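Local coordinates for protein adenosine deaminase (PDB 4GXW) that binds zinc as a TIM-barrel amidohydrolase of the adenosine and AMP deaminase family and probably deaminates adenine or a related purine, at residues A[36-41]-A[96-101]. Sequence-based numbering, arbitrary orientation.
With ZN (zinc ion), chain C.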
ATOM      1  N   CYS A  36      -0.707   1.843  -0.140  1.00  8.25           N
ATOM      2  CA  CYS A  36      -1.174   2.169  -1.479  1.00  7.96           C
ATOM      3  C   CYS A  36      -0.690   3.552  -1.854  1.00  8.13           C
ATOM      4  O   CYS A  36      -0.907   4.512  -1.114  1.00  8.66           O
ATOM      5  CB  CYS A  36      -2.700   2.142  -1.538  1.00  8.05           C
ATOM      6  SG  CYS A  36      -3.319   2.396  -3.207  1.00 12.51           S
ATOM      7  N   HIS A  37      -0.048   3.656  -3.009  1.00  8.83           N
ATOM      8  CA  HIS A  37       0.407   4.948  -3.515  1.00  8.35           C
ATOM      9  C   HIS A  37      -0.675   5.542  -4.401  1.00  8.44           C
ATOM     10  O   HIS A  37      -1.102   4.919  -5.381  1.00  9.14           O
ATOM     11  CB  HIS A  37       1.734   4.808  -4.273  1.00 11.26           C
ATOM     12  CG  HIS A  37       2.822   4.198  -3.447  1.00 10.42           C
ATOM     13  ND1 HIS A  37       3.740   4.948  -2.737  1.00 12.20           N
ATOM     14  CD2 HIS A  37       3.108   2.900  -3.180  1.00 11.38           C
ATOM     15  CE1 HIS A  37       4.550   4.133  -2.079  1.00 11.97           C
ATOM     16  NE2 HIS A  37       4.184   2.886  -2.327  1.00 12.92           N
ATOM     17  N   LEU A  38      -1.111   6.748  -4.039  1.00  9.25           N
ATOM     18  CA  LEU A  38      -2.097   7.499  -4.810  1.00  9.09           C
ATOM     19  C   LEU A  38      -1.802   7.481  -6.311  1.00  9.07           C
ATOM     20  O   LEU A  38      -2.682   7.193  -7.125  1.00  9.43           O
ATOM     21  CB  LEU A  38      -2.133   8.948  -4.317  1.00 10.53           C
ATOM     22  CG  LEU A  38      -3.158   9.841  -5.015  1.00 10.06           C
ATOM     23  CD1 LEU A  38      -4.574   9.298  -4.831  1.00 12.09           C
ATOM     24  CD2 LEU A  38      -3.034  11.270  -4.514  1.00 11.88           C
ATOM     25  N   LEU A  39      -0.558   7.775  -6.672  1.00  9.05           N
ATOM     26  CA  LEU A  39      -0.183   7.897  -8.072  1.00  9.49           C
ATOM     27  C   LEU A  39      -0.038   6.534  -8.756  1.00 10.16           C
ATOM     28  O   LEU A  39       0.099   6.463  -9.977  1.00 13.57           O
ATOM     29  CB  LEU A  39       1.088   8.751  -8.223  1.00 10.77           C
ATOM     30  CG  LEU A  39       0.862  10.268  -8.378  1.00 10.06           C
ATOM     31  CD1 LEU A  39       0.101  10.860  -7.187  1.00 12.76           C
ATOM     32  CD2 LEU A  39       2.192  10.989  -8.585  1.00 10.76           C
ATOM     33  N   GLY A  40      -0.082   5.462  -7.968  1.00 10.25           N
ATOM     34  CA  GLY A  40      -0.140   4.112  -8.515  1.00 13.21           C
ATOM     35  C   GLY A  40      -1.553   3.546  -8.600  1.00 11.21           C
ATOM     36  O   GLY A  40      -1.747   2.351  -8.873  1.00 12.00           O
ATOM     37  N   ALA A  41      -2.539   4.407  -8.350  1.00  9.92           N
ATOM     38  CA  ALA A  41      -3.950   4.027  -8.352  1.00  9.89           C
ATOM     39  C   ALA A  41      -4.757   4.856  -9.345  1.00  9.96           C
ATOM     40  O   ALA A  41      -5.976   4.913  -9.253  1.00 10.80           O
ATOM     41  CB  ALA A  41      -4.544   4.160  -6.955  1.00 11.32           C
ATOM     42  N   ARG A  96      -9.375  14.610  -7.803  1.00  9.52           N
ATOM     43  CA  ARG A  96      -9.978  13.569  -8.635  1.00 10.04           C
ATOM     44  C   ARG A  96      -9.370  12.186  -8.398  1.00  9.30           C
ATOM     45  O   ARG A  96     -10.097  11.197  -8.216  1.00  9.73           O
ATOM     46  CB  ARG A  96      -9.905  13.937 -10.121  1.00 11.10           C
ATOM     47  CG  ARG A  96     -10.559  12.901 -11.017  1.00 12.28           C
ATOM     48  CD  ARG A  96     -10.539  13.332 -12.465  1.00 13.34           C
ATOM     49  NE  ARG A  96     -11.107  12.299 -13.325  1.00 15.21           N
ATOM     50  CZ  ARG A  96     -11.304  12.432 -14.630  1.00 19.44           C
ATOM     51  NH1 ARG A  96     -10.984  13.560 -15.239  1.00 19.04           N
ATOM     52  NH2 ARG A  96     -11.824  11.431 -15.320  1.00 21.51           N
ATOM     53  N   ILE A  97      -8.046  12.093  -8.411  1.00  9.55           N
ATOM     54  CA  ILE A  97      -7.446  10.771  -8.289  1.00  9.80           C
ATOM     55  C   ILE A  97      -7.598  10.197  -6.878  1.00 10.18           C
ATOM     56  O   ILE A  97      -7.723   8.979  -6.724  1.00 10.07           O
ATOM     57  CB  ILE A  97      -5.993  10.680  -8.834  1.00  8.81           C
ATOM     58  CG1 ILE A  97      -5.032  11.591  -8.072  1.00 10.24           C
ATOM     59  CG2 ILE A  97      -5.981  10.991 -10.331  1.00 10.70           C
ATOM     60  CD1 ILE A  97      -3.590  11.353  -8.458  1.00 10.23           C
ATOM     61  N   ALA A  98      -7.638  11.058  -5.860  1.00  8.72           N
ATOM     62  CA  ALA A  98      -7.908  10.587  -4.500  1.00  9.06           C
ATOM     63  C   ALA A  98      -9.330  10.028  -4.403  1.00  9.69           C
ATOM     64  O   ALA A  98      -9.550   8.944  -3.858  1.00 10.40           O
ATOM     65  CB  ALA A  98      -7.680  11.700  -3.479  1.00 10.70           C
ATOM     66  N   TYR A  99     -10.289  10.766  -4.954  1.00  9.24           N
ATOM     67  CA  TYR A  99     -11.689  10.367  -4.911  1.00  9.25           C
ATOM     68  C   TYR A  99     -11.888   9.058  -5.669  1.00 10.19           C
ATOM     69  O   TYR A  99     -12.585   8.157  -5.185  1.00 10.04           O
ATOM     70  CB  TYR A  99     -12.554  11.478  -5.506  1.00 11.49           C
ATOM     71  CG  TYR A  99     -14.036  11.192  -5.558  1.00 10.83           C
ATOM     72  CD1 TYR A  99     -14.838  11.357  -4.438  1.00 11.84           C
ATOM     73  CD2 TYR A  99     -14.639  10.782  -6.745  1.00 13.60           C
ATOM     74  CE1 TYR A  99     -16.198  11.119  -4.498  1.00 13.16           C
ATOM     75  CE2 TYR A  99     -16.007  10.539  -6.810  1.00 15.93           C
ATOM     76  CZ  TYR A  99     -16.778  10.708  -5.682  1.00 14.81           C
ATOM     77  OH  TYR A  99     -18.139  10.467  -5.738  1.00 16.00           O
ATOM     78  N   GLU A 100     -11.270   8.940  -6.844  1.00  9.73           N
ATOM     79  CA  GLU A 100     -11.443   7.734  -7.659  1.00 10.88           C
ATOM     80  C   GLU A 100     -10.773   6.506  -7.046  1.00 10.11           C
ATOM     81  O   GLU A 100     -11.309   5.403  -7.128  1.00 10.28           O
ATOM     82  CB  GLU A 100     -10.975   7.969  -9.103  1.00  9.80           C
ATOM     83  CG  GLU A 100     -11.850   8.981  -9.824  1.00 11.83           C
ATOM     84  CD  GLU A 100     -11.503   9.196 -11.282  1.00 12.11           C
ATOM     85  OE1 GLU A 100     -10.520   8.604 -11.777  1.00 14.90           O
ATOM     86  OE2 GLU A 100     -12.235   9.973 -11.946  1.00 13.75           O
ATOM     87  N   TYR A 101      -9.612   6.693  -6.428  1.00  9.86           N
ATOM     88  CA  TYR A 101      -8.960   5.601  -5.710  1.00  9.13           C
ATOM     89  C   TYR A 101      -9.868   5.108  -4.584  1.00  9.45           C
ATOM     90  O   TYR A 101     -10.124   3.905  -4.461  1.00  8.97           O
ATOM     91  CB  TYR A 101      -7.580   6.007  -5.163  1.00  9.70           C
ATOM     92  CG  TYR A 101      -7.152   5.128  -4.010  1.00  9.31           C
ATOM     93  CD1 TYR A 101      -7.002   3.751  -4.171  1.00 10.29           C
ATOM     94  CD2 TYR A 101      -6.955   5.662  -2.745  1.00  9.28           C
ATOM     95  CE1 TYR A 101      -6.648   2.937  -3.099  1.00 10.40           C
ATOM     96  CE2 TYR A 101      -6.601   4.862  -1.670  1.00 10.05           C
ATOM     97  CZ  TYR A 101      -6.448   3.505  -1.851  1.00  9.63           C
ATOM     98  OH  TYR A 101      -6.088   2.722  -0.771  1.00 10.30           O
TER
HETATM   99 ZN    ZN C 401       4.990   1.057  -1.740  0.72 10.58          ZN
HETATM  100  O   HOH W   1      -7.119   7.425  -8.819  1.00 12.04           O
HETATM  101  O   HOH W   2       6.278  -0.164  -2.595  1.00 13.73           O
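The CA atoms of L38 and A98 lie 6.6 Å apart, and those of A41 and Y101 5.9 Å. The 36-41 loop follows strand 31-33 and makes a short 3-10 turn around L39. Segment 96-101 belongs to helix 91-106. No direct hydrogen bond joins them. One water instead donates to A41 O and, at 2.7 Å, to I97 O, an oxygen that also accepts the helix bond from Y101 N. L38 CG, anti to its backbone N (chi1 -178°), meets I97 CD1 at 3.8 Å, and the two side chains cross at about a right angle. CD1 of L38 reaches the helix backbone, 3.6 Å from A98 CA. The same I97 CD1 touches L39 CD1 at 3.9 Å. A41 CB packs on Y101 CD1. C36 SG sits obliquely by the same ring, 3.4 Å from Y101 CE1, in a sulfur-aromatic contact. The Y101 hydroxyl is hydrogen-bonded to E33. H37 turns away from the helix, and its NE2 binds zinc at 2.1 Å, with H35, H216, D301 and a water. Side-chain contacts between loop and helix are thus apolar or sulfur-aromatic, water links two backbone oxygens, and the zinc ligand H37 takes no part in the packing.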